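Local coordinates for conserved hypothetical protein (Staphylococcus aureus subsp. aureus, PDB 1TSJ) that is of unknown function but belongs to the 3-demethylubiquinone-9 3-methyltransferase (PhnB-like) family of the glyoxalase clan, whose members share paired βαβββ modules, at residues S52-T55 against V60-A63; I84-L89 against F123-P128. One frame throughout, in Å; residues are numbered along the deposited sequence.

Contact 1. Residues S52-T55 against V60-A63; sequences SIFT and VFMA
F54 and F61 meet across an antiparallel β hairpin, the pairing of strands 49-56 and 59-64 in the first half of this glyoxalase-type fold. The apolar centre is CB of F61, seated over one face of the F54 ring and offset toward its rim, 3.7 Å from the ring centroid in a CH-pi contact. With chi1 at 59°, F54 has CG between its backbone N and carbonyl carbon, and this swings the ring across the neighbouring strand. The two aromatic planes are inclined by 26° but slid apart, so the rings barely overlap. The small methyl of A63 suits its place beside F54: CB lies 3.6 Å from CE1, and V20 of helix 16-26 packs on both residues. On the other face of the sheet, branched I53 and V60 touch through CG2 and CG1, while the extended selenomethionine M62 runs alongside I53.

Outward lies the backbone. F54 and F61 form a hydrogen-bonded pair, as do S52 and A63, where the bond from S52 N to A63 O is weak. The buried hydroxyl of S52 is satisfied by T34 O on strand 31-37. Straightest of the four bonds is F61 N to F54 O, 2.9 Å long at 178°.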
loop_
_atom_site.group_PDB
_atom_site.type_symbol
_atom_site.label_atom_id
_atom_site.label_comp_id
_atom_site.label_asym_id
_atom_site.label_seq_id
_atom_site.Cartn_x
_atom_site.Cartn_y
_atom_site.Cartn_z
ATOM N N SER A 52 4.648 -5.607 4.733
ATOM C CA SER A 52 4.260 -7.016 4.462
ATOM C C SER A 52 3.621 -7.106 3.095
ATOM O O SER A 52 2.847 -6.309 2.719
ATOM C CB SER A 52 3.238 -7.566 5.517
ATOM O OG SER A 52 3.271 -9.016 5.633
ATOM N N ILE A 53 3.954 -8.157 2.389
ATOM C CA ILE A 53 3.287 -8.541 1.197
ATOM C C ILE A 53 2.895 -10.000 1.376
ATOM O O ILE A 53 3.736 -10.855 1.586
ATOM C CB ILE A 53 4.217 -8.425 0.031
ATOM C CG1 ILE A 53 4.583 -6.992 -0.185
ATOM C CG2 ILE A 53 3.597 -8.965 -1.200
ATOM C CD1 ILE A 53 5.542 -6.861 -1.231
ATOM N N PHE A 54 1.618 -10.275 1.232
ATOM C CA PHE A 54 1.122 -11.595 1.412
ATOM C C PHE A 54 0.147 -11.930 0.304
ATOM O O PHE A 54 -0.322 -11.093 -0.429
ATOM C CB PHE A 54 0.595 -11.708 2.838
ATOM C CG PHE A 54 -0.509 -10.755 3.205
ATOM C CD1 PHE A 54 -0.284 -9.489 3.549
ATOM C CD2 PHE A 54 -1.839 -11.167 3.218
ATOM C CE1 PHE A 54 -1.444 -8.624 3.847
ATOM C CE2 PHE A 54 -2.843 -10.374 3.535
ATOM C CZ PHE A 54 -2.675 -9.131 3.841
ATOM N N THR A 55 -0.135 -13.181 0.190
ATOM C CA THR A 55 -1.121 -13.745 -0.734
ATOM C C THR A 55 -2.377 -14.243 -0.010
ATOM O O THR A 55 -2.298 -14.630 1.132
ATOM C CB THR A 55 -0.406 -14.908 -1.392
ATOM O OG1 THR A 55 0.585 -14.361 -2.272
ATOM C CG2 THR A 55 -1.200 -15.512 -2.342
ATOM N N VAL A 60 -2.321 -10.870 -4.276
ATOM C CA VAL A 60 -1.409 -9.950 -3.504
ATOM C C VAL A 60 -2.015 -8.781 -2.759
ATOM O O VAL A 60 -2.702 -7.935 -3.338
ATOM C CB VAL A 60 -0.319 -9.443 -4.400
ATOM C CG1 VAL A 60 0.621 -8.664 -3.626
ATOM C CG2 VAL A 60 0.424 -10.632 -4.933
ATOM N N PHE A 61 -1.770 -8.815 -1.455
ATOM C CA PHE A 61 -2.187 -7.838 -0.556
ATOM C C PHE A 61 -0.957 -7.256 0.119
ATOM O O PHE A 61 0.127 -7.754 0.011
ATOM C CB PHE A 61 -3.103 -8.527 0.473
ATOM C CG PHE A 61 -4.452 -8.925 -0.091
ATOM C CD1 PHE A 61 -4.597 -10.091 -0.794
ATOM C CD2 PHE A 61 -5.553 -8.114 0.049
ATOM C CE1 PHE A 61 -5.828 -10.452 -1.421
ATOM C CE2 PHE A 61 -6.842 -8.465 -0.577
ATOM C CZ PHE A 61 -6.935 -9.640 -1.300
HETATM N N MSE A 62 -1.117 -6.181 0.820
HETATM C CA MSE A 62 -0.078 -5.646 1.623
HETATM C C MSE A 62 -0.679 -5.208 2.924
HETATM O O MSE A 62 -1.820 -4.803 2.990
HETATM C CB MSE A 62 0.473 -4.397 0.997
HETATM C CG MSE A 62 1.199 -4.639 -0.258
HETATM SE SE MSE A 62 1.733 -2.839 -1.060
HETATM C CE MSE A 62 2.497 -3.541 -2.972
ATOM N N ALA A 63 0.113 -5.266 3.991
ATOM C CA ALA A 63 -0.335 -4.736 5.269
ATOM C C ALA A 63 0.865 -4.005 5.947
ATOM O O ALA A 63 2.014 -4.336 5.654
ATOM C CB ALA A 63 -0.901 -5.841 6.111
#

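Contact 2. Residues I84-L89 against F123-P128; sequences IEMERL and FQLALP
Helix 83-94 packs on the β-sheet of the second half of the glyoxalase-type fold, and here M86 and L89 meet L125 and L127 of strand 122-127. The two segments run nearly antiparallel, at 163°, with their axes 9.2 Å apart at closest approach, a separation bridged by apolar side chains alone. L125 and L127 alternate with A126 along the strand; their side chains leave the backbone toward the helix and that of A126 leaves it away from the helix, which is why leucines suit the two helix-facing positions.

M86 is a selenomethionine whose flexible, unbranched chain suits a position beside the strand, from which its end must bend over to reach the leucines. The bend at chi2 (-89°) brings its selenium to the strand, with SE 3.6 Å from L125 CB. CE of M86 and CD1 of L125 are modelled closer than carbons can sit, so the placing of one or both is doubtful. L125 is also contacted by F90 and L93 of the same helix, so one leucine serves several helix side chains.

One turn further along, L89 adds a looser contact with L125, and it reaches V78 on the adjacent parallel strand 76-79 as well. V80 touches M86, L89 and L125 together. Toward the C-terminal end of the strand, the side chains of M86 and L127 cross at a slant, with M86 CG 4.0 Å from L127 CD1.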
loop_
_atom_site.group_PDB
_atom_site.type_symbol
_atom_site.label_atom_id
_atom_site.label_comp_id
_atom_site.label_asym_id
_atom_site.label_seq_id
_atom_site.Cartn_x
_atom_site.Cartn_y
_atom_site.Cartn_z
ATOM N N ILE A 84 4.587 10.758 -15.507
ATOM C CA ILE A 84 3.352 11.187 -16.161
ATOM C C ILE A 84 1.991 10.556 -15.671
ATOM O O ILE A 84 0.992 11.332 -15.510
ATOM C CB ILE A 84 3.510 10.935 -17.677
ATOM C CG1 ILE A 84 4.842 11.443 -18.270
ATOM C CG2 ILE A 84 2.463 11.739 -18.431
ATOM C CD1 ILE A 84 6.316 10.611 -18.036
ATOM N N GLU A 85 1.940 9.187 -15.523
ATOM C CA GLU A 85 0.962 8.392 -14.713
ATOM C C GLU A 85 0.792 9.047 -13.355
ATOM O O GLU A 85 -0.280 9.384 -12.968
HETATM N N MSE A 86 1.845 9.238 -12.603
HETATM C CA MSE A 86 1.723 10.079 -11.372
HETATM C C MSE A 86 1.016 11.380 -11.431
HETATM O O MSE A 86 0.204 11.683 -10.537
HETATM C CB MSE A 86 3.069 10.470 -10.752
HETATM C CG MSE A 86 3.621 9.417 -9.843
HETATM SE SE MSE A 86 2.965 9.672 -7.994
HETATM C CE MSE A 86 1.392 10.308 -8.208
ATOM N N GLU A 87 1.390 12.191 -12.408
ATOM C CA GLU A 87 0.752 13.479 -12.601
ATOM C C GLU A 87 -0.722 13.393 -12.771
ATOM O O GLU A 87 -1.512 13.964 -12.002
ATOM C CB GLU A 87 1.338 14.164 -13.848
ATOM C CG GLU A 87 2.486 15.182 -13.566
ATOM C CD GLU A 87 2.068 16.295 -12.553
ATOM O OE1 GLU A 87 2.246 16.141 -11.223
ATOM O OE2 GLU A 87 1.583 17.341 -13.175
ATOM N N ARG A 88 -1.081 12.659 -13.805
ATOM C CA ARG A 88 -2.472 12.338 -14.075
ATOM C C ARG A 88 -3.345 11.791 -12.917
ATOM O O ARG A 88 -4.460 12.283 -12.649
ATOM C CB ARG A 88 -2.451 11.275 -15.207
ATOM C CG ARG A 88 -1.608 11.688 -16.504
ATOM C CD ARG A 88 -2.254 10.987 -17.865
ATOM N NE ARG A 88 -1.661 11.384 -19.228
ATOM C CZ ARG A 88 -0.851 10.592 -20.051
ATOM N NH1 ARG A 88 -0.460 9.304 -19.692
ATOM N NH2 ARG A 88 -0.391 11.114 -21.232
ATOM N N LEU A 89 -2.889 10.729 -12.251
ATOM C CA LEU A 89 -3.699 10.130 -11.210
ATOM C C LEU A 89 -3.730 11.090 -10.019
ATOM O O LEU A 89 -4.821 11.311 -9.383
ATOM C CB LEU A 89 -3.159 8.765 -10.778
ATOM C CG LEU A 89 -3.595 7.441 -11.295
ATOM C CD1 LEU A 89 -3.583 7.589 -12.641
ATOM C CD2 LEU A 89 -2.527 6.403 -10.985
ATOM N N PHE A 123 -5.896 6.480 -1.908
ATOM C CA PHE A 123 -4.976 6.002 -2.933
ATOM C C PHE A 123 -3.574 6.331 -2.577
ATOM O O PHE A 123 -3.272 7.472 -2.324
ATOM C CB PHE A 123 -5.269 6.712 -4.214
ATOM C CG PHE A 123 -6.573 6.293 -4.803
ATOM C CD1 PHE A 123 -7.759 6.930 -4.406
ATOM C CD2 PHE A 123 -6.628 5.173 -5.696
ATOM C CE1 PHE A 123 -8.961 6.429 -4.873
ATOM C CE2 PHE A 123 -7.750 4.763 -6.158
ATOM C CZ PHE A 123 -8.942 5.358 -5.731
ATOM N N GLN A 124 -2.719 5.324 -2.569
ATOM C CA GLN A 124 -1.245 5.532 -2.521
ATOM C C GLN A 124 -0.720 5.354 -3.888
ATOM O O GLN A 124 -1.033 4.311 -4.517
ATOM C CB GLN A 124 -0.478 4.577 -1.591
ATOM C CG GLN A 124 -1.038 4.781 -0.221
ATOM C CD GLN A 124 -0.354 3.919 0.854
ATOM O OE1 GLN A 124 0.887 4.028 1.049
ATOM N NE2 GLN A 124 -1.150 3.021 1.528
ATOM N N LEU A 125 0.068 6.389 -4.302
ATOM C CA LEU A 125 0.737 6.433 -5.589
ATOM C C LEU A 125 2.215 6.294 -5.470
ATOM O O LEU A 125 2.846 7.150 -4.886
ATOM C CB LEU A 125 0.372 7.713 -6.356
ATOM C CG LEU A 125 -1.101 8.191 -6.169
ATOM C CD1 LEU A 125 -1.335 9.494 -6.885
ATOM C CD2 LEU A 125 -2.129 7.254 -6.679
ATOM N N ALA A 126 2.765 5.231 -6.012
ATOM C CA ALA A 126 4.111 4.936 -5.692
ATOM C C ALA A 126 4.918 4.783 -6.990
ATOM O O ALA A 126 4.623 3.889 -7.801
ATOM C CB ALA A 126 4.198 3.667 -4.837
ATOM N N LEU A 127 5.935 5.627 -7.219
ATOM C CA LEU A 127 6.766 5.457 -8.400
ATOM C C LEU A 127 8.031 4.752 -8.039
ATOM O O LEU A 127 8.841 5.308 -7.362
ATOM C CB LEU A 127 7.114 6.770 -8.888
ATOM C CG LEU A 127 7.445 6.769 -10.353
ATOM C CD1 LEU A 127 7.307 8.244 -10.731
ATOM C CD2 LEU A 127 8.817 6.285 -10.671
ATOM N N PRO A 128 8.219 3.520 -8.441
ATOM C CA PRO A 128 9.464 2.765 -8.033
ATOM C C PRO A 128 10.866 3.349 -8.507
ATOM O O PRO A 128 11.812 3.526 -7.662
ATOM C CB PRO A 128 9.243 1.350 -8.582
ATOM C CG PRO A 128 7.751 1.294 -8.977
ATOM C CD PRO A 128 7.336 2.723 -9.320
#

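Overall arrangement
Contact 1 and contact 2 lie on opposite sides of the chain's centre, with their own centres 20 Å apart and their nearest atoms about 7 Å apart, without touching. They follow one another along the chain, 52-55/60-63 closing before 84-89/123-128 begins. One continuous sheet joins them: strand 59-64 pairs in parallel with 6-11, which pairs antiparallel with 76-79, which in turn runs parallel beside 122-127. Contact 1 is thus strand-to-strand pairing, and contact 2 is helix-to-sheet packing in the other half. This division is consistent with the paired modules of the glyoxalase clan; no ligand or active site is established here.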